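Long-range contacts in folylpolyglutamate synthase/dihydrofolate synthase (Thermotoga maritima, PDB 1O5Z), which probably uses ATP to join L-glutamate to dihydropteroate and to tetrahydrofolate, making dihydrofolate and lengthening the polyglutamate tail of folate: residues A[21-25]-A[130-136]; A[88-93]-A[437-441]; A[309-313]-A[428-432]. All blocks are in the same frame, centred on the assembly; numbering follows the deposited sequence.

From the N terminus the chain runs through helix 12-23 and the 88-93 loop before 130-136 returns to 21-25 and closes contact 1. The 88-93 loop, inside that first span, waits for the C-terminal tail at 437-441, so contacts 1 and 2 cross. Contact 3 closes the loop from strand 309-313 to helix 421-433; it is nested inside the loop of contact 2 and follows contact 1 in series. Phe92 and His88 touch Tyr23, linking contacts 1 and 2, while Glu429 probably hydrogen-bonds Trp440 and Asn437, linking 2 and 3. Contact 2 thus connects the N-terminal helix and middle-domain loop with the C-terminal domain.

Contact 1. Residues A[21-25]-A[130-136]; sequences YLYHK and PSFFEVV
The C-terminal end of helix 12-23 and the residues after it pack against the first turn of helix 132-146. The closest CA atoms are those of Lys25 and Phe132, 5.5 Å apart. Phe132 is covered most: with chi1 at t, its ring swings to the other segment and meets both Leu22 and Tyr23. Leu22 O lies at the ring edge, 3.4 Å from Phe132 CD1, and Leu22 CB is 3.7 Å from Phe132 CE1. The Tyr23 ring meets it obliquely, with centroids 5.6 Å apart, planes at 34°, and Tyr23 CE2 3.5 Å from Phe132 CE1. Lys25 (chi m, m, t, t) starts with CB 3.7 Å from Phe132 N and runs back over the helix start, so that its NZ donates to Pro130 O at 2.9 Å. The same ammonium forms a salt bridge with Asp123, which also hydrogen-bonds Tyr21 OH. Leu22, an m,t rotamer pointing toward the partner, supplies the apolar centre: its CD2 is 3.4 Å from Val135 CG1 and its CD1 is 4.1 Å from Val136 CG2. The facing helix opens with a capping box: Ser131, at the N-cap with chi1 at p, accepts at OG from Glu134 N (3.2 Å), and Glu134 OE1 accepts from Ser131 N (2.9 Å). Glu134 OE1 also pairs with Arg37. Val135 and Pro130 rest on Leu119 of helix 105-122 as well. Here the N-terminal helix is laid on a capped helix of the Mur ligase middle domain, an alpha/beta domain related to the P-loop NTPases.

Contact 2. Residues A[88-93]-A[437-441]; sequences HLSTFR and NEEWK
Glu439 is the hub: its carboxylate takes Thr91 OG1 on OE1 at 2.5 Å and Phe92 N on OE2 at 2.8 Å, the latter bond almost straight (176°). The side chain extends from the short 3-10 segment 438-440, in the tail after helix 421-433, as an m,t rotamer toward the loop between strands 81-84 and 96-98 of the Mur ligase middle domain. Tyr15 of helix 12-23 also bonds OE1, and water 1 lies 2.6 Å from Glu439 OE1 and takes a weak bond from Arg93 NH1 at 3.3 Å. Thr91 (chi1 t, extended backbone) passes the link on: its OG1 accepts from Arg93 N at 3.1 Å, an ST turn where the chain enters the 3-10 segment beginning at Phe92. A second anchor is Asn437, whose ND2 donates to Ser90 O at 3.2 Å. Backbones stay well apart, with CA distances of 7.0 Å for Thr91 and Glu439 and 8.2 Å for Ser90 and Trp440, so side chains of the tail bridge the gap. Farther out, the Trp440 indole (chi1 m) brings NE1 to 3.5 Å from Ser90 O and CZ2 to 3.8 Å from Leu89 O; NE1 itself bonds Glu429 of helix 421-433, where Ser90 OG also bonds Gly425 O. Thus one carboxylate, accepting from several donors, ties the tail to loop and N-terminal helix alike.

Contact 3. Residues A[309-313]-A[428-432]; sequences EILEK and REFLT
A bidentate salt bridge marks one end of the contact: Arg428, fully extended from chi1 to chi3, presents its guanidinium edge to Glu309, with NE to OE1 at 2.8 Å and NH2 to OE2 at 2.6 Å. Glu309 OE1 accepts from Gly306 N too. Apolar packing fills the middle, where Leu311 CD1 lies 3.3 Å from Thr432 CG2 and 4.4 Å from Leu431 CB. Strand 309-313 is an outermost strand of the six-stranded mixed sheet of the C-terminal glutamate ligase domain, paired antiparallel with 316-320; helix 428-432 crosses it at 36°, the axes approaching to 10.2 Å, a helix on a sheet face as in Mur ligases. The nearest CA atoms are those of Lys313 and Leu431, 7.2 Å apart. Glu309, Leu311 and Lys313 all point toward the helix. Among the remaining polar bonds, Lys313 NZ reaches Leu431 O at 3.1 Å, a hydrogen bond whose acceptor is less surely placed, and donates weakly to water 2 at 3.3 Å, which donates to Thr432 O at 3.2 Å. Within the helix, Thr432 OG1 gives a very short bond to Arg428 O (2.5 Å).

Contact 1. Residues A[21-25]-A[130-136]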
loop_
_atom_site.group_PDB
_atom_site.type_symbol
_atom_site.label_atom_id
_atom_site.label_comp_id
_atom_site.label_asym_id
_atom_site.label_seq_id
_atom_site.Cartn_x
_atom_site.Cartn_y
_atom_site.Cartn_z
ATOM N N TYR A 21 4.317 -19.385 11.777
ATOM C CA TYR A 21 5.778 -19.273 11.854
ATOM C C TYR A 21 6.148 -17.816 11.545
ATOM O O TYR A 21 6.912 -17.203 12.271
ATOM C CB TYR A 21 6.538 -20.299 10.927
ATOM C CG TYR A 21 8.003 -19.898 10.631
ATOM C CD1 TYR A 21 8.296 -18.929 9.648
ATOM C CD2 TYR A 21 9.082 -20.434 11.376
ATOM C CE1 TYR A 21 9.595 -18.491 9.408
ATOM C CE2 TYR A 21 10.421 -20.026 11.128
ATOM C CZ TYR A 21 10.671 -19.035 10.132
ATOM O OH TYR A 21 11.972 -18.565 9.849
ATOM N N LEU A 22 5.623 -17.234 10.483
ATOM C CA LEU A 22 5.962 -15.854 10.208
ATOM C C LEU A 22 5.584 -14.875 11.362
ATOM O O LEU A 22 6.362 -13.980 11.747
ATOM C CB LEU A 22 5.317 -15.411 8.881
ATOM C CG LEU A 22 5.887 -16.046 7.608
ATOM C CD1 LEU A 22 5.077 -15.637 6.391
ATOM C CD2 LEU A 22 7.331 -15.615 7.442
ATOM N N TYR A 23 4.384 -15.051 11.897
ATOM C CA TYR A 23 3.871 -14.110 12.854
ATOM C C TYR A 23 4.362 -14.405 14.279
ATOM O O TYR A 23 4.104 -13.634 15.168
ATOM C CB TYR A 23 2.346 -14.096 12.800
ATOM C CG TYR A 23 1.724 -13.685 11.473
ATOM C CD1 TYR A 23 0.521 -14.224 11.070
ATOM C CD2 TYR A 23 2.301 -12.735 10.655
ATOM C CE1 TYR A 23 -0.079 -13.834 9.881
ATOM C CE2 TYR A 23 1.707 -12.350 9.447
ATOM C CZ TYR A 23 0.541 -12.912 9.070
ATOM O OH TYR A 23 -0.056 -12.563 7.905
ATOM N N HIS A 24 5.072 -15.506 14.497
ATOM C CA HIS A 24 5.836 -15.680 15.744
ATOM C C HIS A 24 7.077 -14.729 15.790
ATOM O O HIS A 24 7.658 -14.549 16.863
ATOM C CB HIS A 24 6.268 -17.171 15.987
ATOM C CG HIS A 24 7.644 -17.521 15.439
ATOM N ND1 HIS A 24 8.038 -17.254 14.136
ATOM C CD2 HIS A 24 8.712 -18.123 16.021
ATOM C CE1 HIS A 24 9.281 -17.660 13.945
ATOM N NE2 HIS A 24 9.716 -18.186 15.072
ATOM N N LYS A 25 7.496 -14.142 14.666
ATOM C CA LYS A 25 8.771 -13.373 14.625
ATOM C C LYS A 25 8.713 -12.075 15.487
ATOM O O LYS A 25 7.858 -11.169 15.283
ATOM C CB LYS A 25 9.194 -13.061 13.165
ATOM C CG LYS A 25 9.479 -14.300 12.229
ATOM C CD LYS A 25 10.891 -14.881 12.469
ATOM C CE LYS A 25 11.416 -15.861 11.403
ATOM N NZ LYS A 25 12.911 -16.064 11.532
ATOM N N PRO A 130 16.429 -14.043 10.303
ATOM C CA PRO A 130 15.749 -12.974 9.577
ATOM C C PRO A 130 14.429 -12.568 10.250
ATOM O O PRO A 130 13.785 -13.378 10.889
ATOM C CB PRO A 130 15.559 -13.580 8.188
ATOM C CG PRO A 130 15.447 -14.985 8.404
ATOM C CD PRO A 130 16.311 -15.316 9.563
ATOM N N SER A 131 14.062 -11.301 10.130
ATOM C CA SER A 131 12.828 -10.773 10.716
ATOM C C SER A 131 11.651 -11.240 9.872
ATOM O O SER A 131 11.834 -11.791 8.796
ATOM C CB SER A 131 12.865 -9.236 10.740
ATOM O OG SER A 131 12.866 -8.698 9.415
ATOM N N PHE A 132 10.441 -10.985 10.334
ATOM C CA PHE A 132 9.255 -11.242 9.533
ATOM C C PHE A 132 9.382 -10.712 8.121
ATOM O O PHE A 132 9.194 -11.428 7.106
ATOM C CB PHE A 132 8.043 -10.579 10.218
ATOM C CG PHE A 132 6.818 -10.562 9.378
ATOM C CD1 PHE A 132 6.078 -11.732 9.190
ATOM C CD2 PHE A 132 6.407 -9.378 8.724
ATOM C CE1 PHE A 132 4.944 -11.718 8.379
ATOM C CE2 PHE A 132 5.283 -9.382 7.925
ATOM C CZ PHE A 132 4.549 -10.552 7.762
ATOM N N PHE A 133 9.660 -9.423 8.045
ATOM C CA PHE A 133 9.696 -8.728 6.748
ATOM C C PHE A 133 10.832 -9.222 5.873
ATOM O O PHE A 133 10.724 -9.326 4.665
ATOM C CB PHE A 133 9.806 -7.211 6.946
ATOM C CG PHE A 133 9.589 -6.437 5.670
ATOM C CD1 PHE A 133 8.347 -6.452 5.045
ATOM C CD2 PHE A 133 10.631 -5.770 5.055
ATOM C CE1 PHE A 133 8.156 -5.770 3.854
ATOM C CE2 PHE A 133 10.446 -5.115 3.843
ATOM C CZ PHE A 133 9.221 -5.111 3.248
ATOM N N GLU A 134 11.951 -9.535 6.485
ATOM C CA GLU A 134 13.037 -10.133 5.758
ATOM C C GLU A 134 12.614 -11.437 5.139
ATOM O O GLU A 134 12.864 -11.680 3.964
ATOM C CB GLU A 134 14.244 -10.313 6.677
ATOM C CG GLU A 134 14.851 -8.925 6.961
ATOM C CD GLU A 134 15.899 -8.906 8.031
ATOM O OE1 GLU A 134 16.142 -9.954 8.716
ATOM O OE2 GLU A 134 16.449 -7.800 8.192
ATOM N N VAL A 135 11.950 -12.284 5.918
ATOM C CA VAL A 135 11.539 -13.587 5.384
ATOM C C VAL A 135 10.529 -13.425 4.220
ATOM O O VAL A 135 10.663 -14.029 3.174
ATOM C CB VAL A 135 10.957 -14.461 6.480
ATOM C CG1 VAL A 135 10.393 -15.761 5.867
ATOM C CG2 VAL A 135 12.031 -14.821 7.444
ATOM N N VAL A 136 9.525 -12.578 4.431
ATOM C CA VAL A 136 8.482 -12.391 3.436
ATOM C C VAL A 136 9.084 -11.813 2.142
ATOM O O VAL A 136 8.735 -12.202 1.022
ATOM C CB VAL A 136 7.354 -11.493 3.974
ATOM C CG1 VAL A 136 6.282 -11.267 2.878
ATOM C CG2 VAL A 136 6.753 -12.110 5.162
#

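Contact 2. Residues A[88-93]-A[437-441]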
loop_
_atom_site.group_PDB
_atom_site.type_symbol
_atom_site.label_atom_id
_atom_site.label_comp_id
_atom_site.label_asym_id
_atom_site.label_seq_id
_atom_site.Cartn_x
_atom_site.Cartn_y
_atom_site.Cartn_z
ATOM N N HIS A 88 -0.617 -5.883 4.516
ATOM C CA HIS A 88 -1.765 -6.295 3.757
ATOM C C HIS A 88 -2.944 -5.836 4.517
ATOM O O HIS A 88 -2.829 -5.512 5.694
ATOM C CB HIS A 88 -1.808 -7.820 3.550
ATOM C CG HIS A 88 -1.909 -8.628 4.817
ATOM N ND1 HIS A 88 -0.816 -9.248 5.396
ATOM C CD2 HIS A 88 -2.972 -8.943 5.597
ATOM C CE1 HIS A 88 -1.213 -9.923 6.470
ATOM N NE2 HIS A 88 -2.514 -9.747 6.614
ATOM N N LEU A 89 -4.086 -5.878 3.840
ATOM C CA LEU A 89 -5.362 -5.450 4.377
ATOM C C LEU A 89 -6.227 -6.630 4.851
ATOM O O LEU A 89 -6.654 -6.684 6.005
ATOM C CB LEU A 89 -6.079 -4.632 3.292
ATOM C CG LEU A 89 -7.216 -3.797 3.825
ATOM C CD1 LEU A 89 -6.685 -2.731 4.779
ATOM C CD2 LEU A 89 -8.011 -3.204 2.679
ATOM N N SER A 90 -6.459 -7.586 3.955
ATOM C CA SER A 90 -7.384 -8.693 4.213
ATOM C C SER A 90 -6.680 -10.037 4.217
ATOM O O SER A 90 -6.962 -10.868 5.067
ATOM C CB SER A 90 -8.491 -8.715 3.179
ATOM O OG SER A 90 -9.239 -7.530 3.189
ATOM N N THR A 91 -5.758 -10.256 3.284
ATOM C CA THR A 91 -5.020 -11.486 3.273
ATOM C C THR A 91 -3.573 -11.229 3.032
ATOM O O THR A 91 -3.199 -10.386 2.250
ATOM C CB THR A 91 -5.541 -12.490 2.229
ATOM O OG1 THR A 91 -4.611 -13.581 2.170
ATOM C CG2 THR A 91 -5.518 -11.896 0.820
ATOM N N PHE A 92 -2.754 -11.994 3.731
ATOM C CA PHE A 92 -1.319 -11.996 3.561
ATOM C C PHE A 92 -0.899 -12.091 2.099
ATOM O O PHE A 92 0.122 -11.543 1.702
ATOM C CB PHE A 92 -0.754 -13.163 4.368
ATOM C CG PHE A 92 0.676 -13.400 4.137
ATOM C CD1 PHE A 92 1.638 -12.803 4.964
ATOM C CD2 PHE A 92 1.079 -14.212 3.096
ATOM C CE1 PHE A 92 3.013 -13.035 4.759
ATOM C CE2 PHE A 92 2.418 -14.451 2.867
ATOM C CZ PHE A 92 3.400 -13.863 3.712
ATOM N N ARG A 93 -1.693 -12.781 1.300
ATOM C CA ARG A 93 -1.346 -13.017 -0.090
ATOM C C ARG A 93 -1.379 -11.761 -1.034
ATOM O O ARG A 93 -0.807 -11.790 -2.160
ATOM C CB ARG A 93 -2.178 -14.195 -0.593
ATOM C CG ARG A 93 -1.856 -15.470 0.185
ATOM C CD ARG A 93 -3.019 -16.430 0.280
ATOM N NE ARG A 93 -3.584 -16.397 -1.046
ATOM C CZ ARG A 93 -4.758 -15.971 -1.395
ATOM N NH1 ARG A 93 -5.681 -15.687 -0.506
ATOM N NH2 ARG A 93 -5.012 -15.918 -2.685
ATOM N N ASN A 437 -11.890 -15.075 5.740
ATOM C CA ASN A 437 -10.897 -16.111 5.713
ATOM C C ASN A 437 -10.363 -16.394 7.137
ATOM O O ASN A 437 -10.532 -15.607 8.079
ATOM C CB ASN A 437 -9.818 -15.795 4.653
ATOM C CG ASN A 437 -8.686 -14.899 5.160
ATOM O OD1 ASN A 437 -7.788 -15.417 5.811
ATOM N ND2 ASN A 437 -8.625 -13.616 4.732
ATOM N N GLU A 438 -9.760 -17.553 7.285
ATOM C CA GLU A 438 -9.300 -18.030 8.579
ATOM C C GLU A 438 -8.074 -17.298 9.123
ATOM O O GLU A 438 -7.691 -17.518 10.273
ATOM C CB GLU A 438 -8.936 -19.507 8.463
ATOM C CG GLU A 438 -9.783 -20.426 9.289
ATOM C CD GLU A 438 -9.524 -21.867 8.932
ATOM O OE1 GLU A 438 -9.775 -22.210 7.750
ATOM O OE2 GLU A 438 -9.048 -22.636 9.809
ATOM N N GLU A 439 -7.397 -16.529 8.280
ATOM C CA GLU A 439 -6.277 -15.666 8.706
ATOM C C GLU A 439 -6.720 -14.702 9.808
ATOM O O GLU A 439 -5.936 -14.377 10.719
ATOM C CB GLU A 439 -5.726 -14.832 7.542
ATOM C CG GLU A 439 -5.015 -15.612 6.450
ATOM C CD GLU A 439 -4.444 -14.702 5.343
ATOM O OE1 GLU A 439 -4.469 -15.119 4.153
ATOM O OE2 GLU A 439 -3.936 -13.603 5.664
ATOM N N TRP A 440 -7.973 -14.255 9.722
ATOM C CA TRP A 440 -8.565 -13.469 10.787
ATOM C C TRP A 440 -8.603 -14.197 12.132
ATOM O O TRP A 440 -8.569 -13.538 13.168
ATOM C CB TRP A 440 -9.934 -13.001 10.393
ATOM C CG TRP A 440 -9.851 -12.096 9.267
ATOM C CD1 TRP A 440 -9.944 -12.433 7.963
ATOM C CD2 TRP A 440 -9.593 -10.695 9.310
ATOM N NE1 TRP A 440 -9.777 -11.327 7.172
ATOM C CE2 TRP A 440 -9.556 -10.239 7.966
ATOM C CE3 TRP A 440 -9.392 -9.769 10.338
ATOM C CZ2 TRP A 440 -9.320 -8.909 7.615
ATOM C CZ3 TRP A 440 -9.160 -8.423 9.988
ATOM C CH2 TRP A 440 -9.126 -8.016 8.626
ATOM N N LYS A 441 -8.624 -15.528 12.142
ATOM C CA LYS A 441 -8.553 -16.279 13.409
ATOM C C LYS A 441 -7.115 -16.429 13.977
ATOM O O LYS A 441 -6.943 -16.654 15.169
ATOM C CB LYS A 441 -9.198 -17.666 13.255
ATOM C CG LYS A 441 -10.707 -17.658 13.009
ATOM C CD LYS A 441 -11.513 -17.526 14.328
ATOM C CE LYS A 441 -12.613 -18.613 14.477
ATOM N NZ LYS A 441 -12.607 -19.284 15.840
HETATM O O HOH W 1 -5.678 -16.844 2.591
#

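Contact 3. Residues A[309-313]-A[428-432]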
loop_
_atom_site.group_PDB
_atom_site.type_symbol
_atom_site.label_atom_id
_atom_site.label_comp_id
_atom_site.label_asym_id
_atom_site.label_seq_id
_atom_site.Cartn_x
_atom_site.Cartn_y
_atom_site.Cartn_z
ATOM N N GLU A 309 -11.216 3.878 -0.953
ATOM C CA GLU A 309 -11.711 2.909 -1.871
ATOM C C GLU A 309 -13.205 2.964 -1.789
ATOM O O GLU A 309 -13.759 2.798 -0.708
ATOM C CB GLU A 309 -11.274 1.505 -1.438
ATOM C CG GLU A 309 -11.101 0.617 -2.613
ATOM C CD GLU A 309 -11.009 -0.820 -2.247
ATOM O OE1 GLU A 309 -10.643 -1.115 -1.090
ATOM O OE2 GLU A 309 -11.317 -1.634 -3.134
ATOM N N ILE A 310 -13.854 3.177 -2.919
ATOM C CA ILE A 310 -15.297 3.144 -2.967
ATOM C C ILE A 310 -15.715 1.894 -3.699
ATOM O O ILE A 310 -15.311 1.703 -4.835
ATOM C CB ILE A 310 -15.862 4.413 -3.693
ATOM C CG1 ILE A 310 -15.613 5.666 -2.856
ATOM C CG2 ILE A 310 -17.367 4.264 -3.944
ATOM C CD1 ILE A 310 -14.433 6.348 -3.234
ATOM N N LEU A 311 -16.548 1.080 -3.064
ATOM C CA LEU A 311 -17.076 -0.138 -3.624
ATOM C C LEU A 311 -18.587 -0.040 -3.663
ATOM O O LEU A 311 -19.204 0.081 -2.625
ATOM C CB LEU A 311 -16.736 -1.330 -2.726
ATOM C CG LEU A 311 -15.602 -2.297 -3.029
ATOM C CD1 LEU A 311 -15.710 -3.474 -2.045
ATOM C CD2 LEU A 311 -15.612 -2.812 -4.469
ATOM N N GLU A 312 -19.181 -0.104 -4.846
ATOM C CA GLU A 312 -20.618 -0.252 -4.982
ATOM C C GLU A 312 -20.917 -1.727 -4.847
ATOM O O GLU A 312 -20.418 -2.549 -5.610
ATOM C CB GLU A 312 -21.143 0.226 -6.330
ATOM C CG GLU A 312 -21.816 1.584 -6.277
ATOM C CD GLU A 312 -23.180 1.637 -6.986
ATOM O OE1 GLU A 312 -23.397 0.841 -7.947
ATOM O OE2 GLU A 312 -24.040 2.488 -6.584
ATOM N N LYS A 313 -21.743 -2.060 -3.868
ATOM C CA LYS A 313 -22.139 -3.437 -3.632
ATOM C C LYS A 313 -23.647 -3.384 -3.516
ATOM O O LYS A 313 -24.185 -2.687 -2.663
ATOM C CB LYS A 313 -21.465 -3.957 -2.347
ATOM C CG LYS A 313 -21.880 -5.343 -1.922
ATOM C CD LYS A 313 -20.884 -6.415 -2.304
ATOM C CE LYS A 313 -21.131 -7.036 -3.665
ATOM N NZ LYS A 313 -20.635 -8.461 -3.709
ATOM N N ARG A 428 -14.155 -5.251 3.971
ATOM C CA ARG A 428 -13.877 -5.382 2.570
ATOM C C ARG A 428 -13.906 -6.818 2.195
ATOM O O ARG A 428 -14.395 -7.177 1.130
ATOM C CB ARG A 428 -12.506 -4.823 2.258
ATOM C CG ARG A 428 -12.294 -4.588 0.795
ATOM C CD ARG A 428 -10.878 -4.339 0.403
ATOM N NE ARG A 428 -10.881 -3.886 -0.978
ATOM C CZ ARG A 428 -10.951 -4.702 -1.989
ATOM N NH1 ARG A 428 -10.921 -5.993 -1.775
ATOM N NH2 ARG A 428 -10.973 -4.242 -3.229
ATOM N N GLU A 429 -13.343 -7.671 3.032
ATOM C CA GLU A 429 -13.303 -9.057 2.636
ATOM C C GLU A 429 -14.734 -9.601 2.515
ATOM O O GLU A 429 -15.058 -10.339 1.601
ATOM C CB GLU A 429 -12.495 -9.927 3.586
ATOM C CG GLU A 429 -12.187 -11.274 2.931
ATOM C CD GLU A 429 -11.399 -12.214 3.784
ATOM O OE1 GLU A 429 -10.946 -11.764 4.816
ATOM O OE2 GLU A 429 -11.258 -13.424 3.422
ATOM N N PHE A 430 -15.581 -9.234 3.444
ATOM C CA PHE A 430 -16.891 -9.788 3.441
ATOM C C PHE A 430 -17.709 -9.258 2.313
ATOM O O PHE A 430 -18.466 -9.982 1.693
ATOM C CB PHE A 430 -17.588 -9.544 4.749
ATOM C CG PHE A 430 -18.764 -10.437 4.937
ATOM C CD1 PHE A 430 -18.580 -11.750 5.326
ATOM C CD2 PHE A 430 -20.054 -9.972 4.689
ATOM C CE1 PHE A 430 -19.666 -12.586 5.476
ATOM C CE2 PHE A 430 -21.141 -10.811 4.840
ATOM C CZ PHE A 430 -20.954 -12.110 5.223
ATOM N N LEU A 431 -17.531 -7.984 2.040
ATOM C CA LEU A 431 -18.231 -7.339 0.959
ATOM C C LEU A 431 -17.868 -7.905 -0.402
ATOM O O LEU A 431 -18.708 -8.019 -1.309
ATOM C CB LEU A 431 -17.894 -5.842 0.984
ATOM C CG LEU A 431 -18.686 -4.947 1.955
ATOM C CD1 LEU A 431 -18.183 -3.526 1.872
ATOM C CD2 LEU A 431 -20.191 -5.033 1.698
ATOM N N THR A 432 -16.596 -8.225 -0.569
ATOM C CA THR A 432 -16.107 -8.690 -1.845
ATOM C C THR A 432 -16.139 -10.192 -1.947
ATOM O O THR A 432 -16.206 -10.709 -3.037
ATOM C CB THR A 432 -14.704 -8.154 -2.086
ATOM O OG1 THR A 432 -13.879 -8.426 -0.951
ATOM C CG2 THR A 432 -14.733 -6.608 -2.169
HETATM O O HOH W 2 -17.752 -9.065 -5.275
#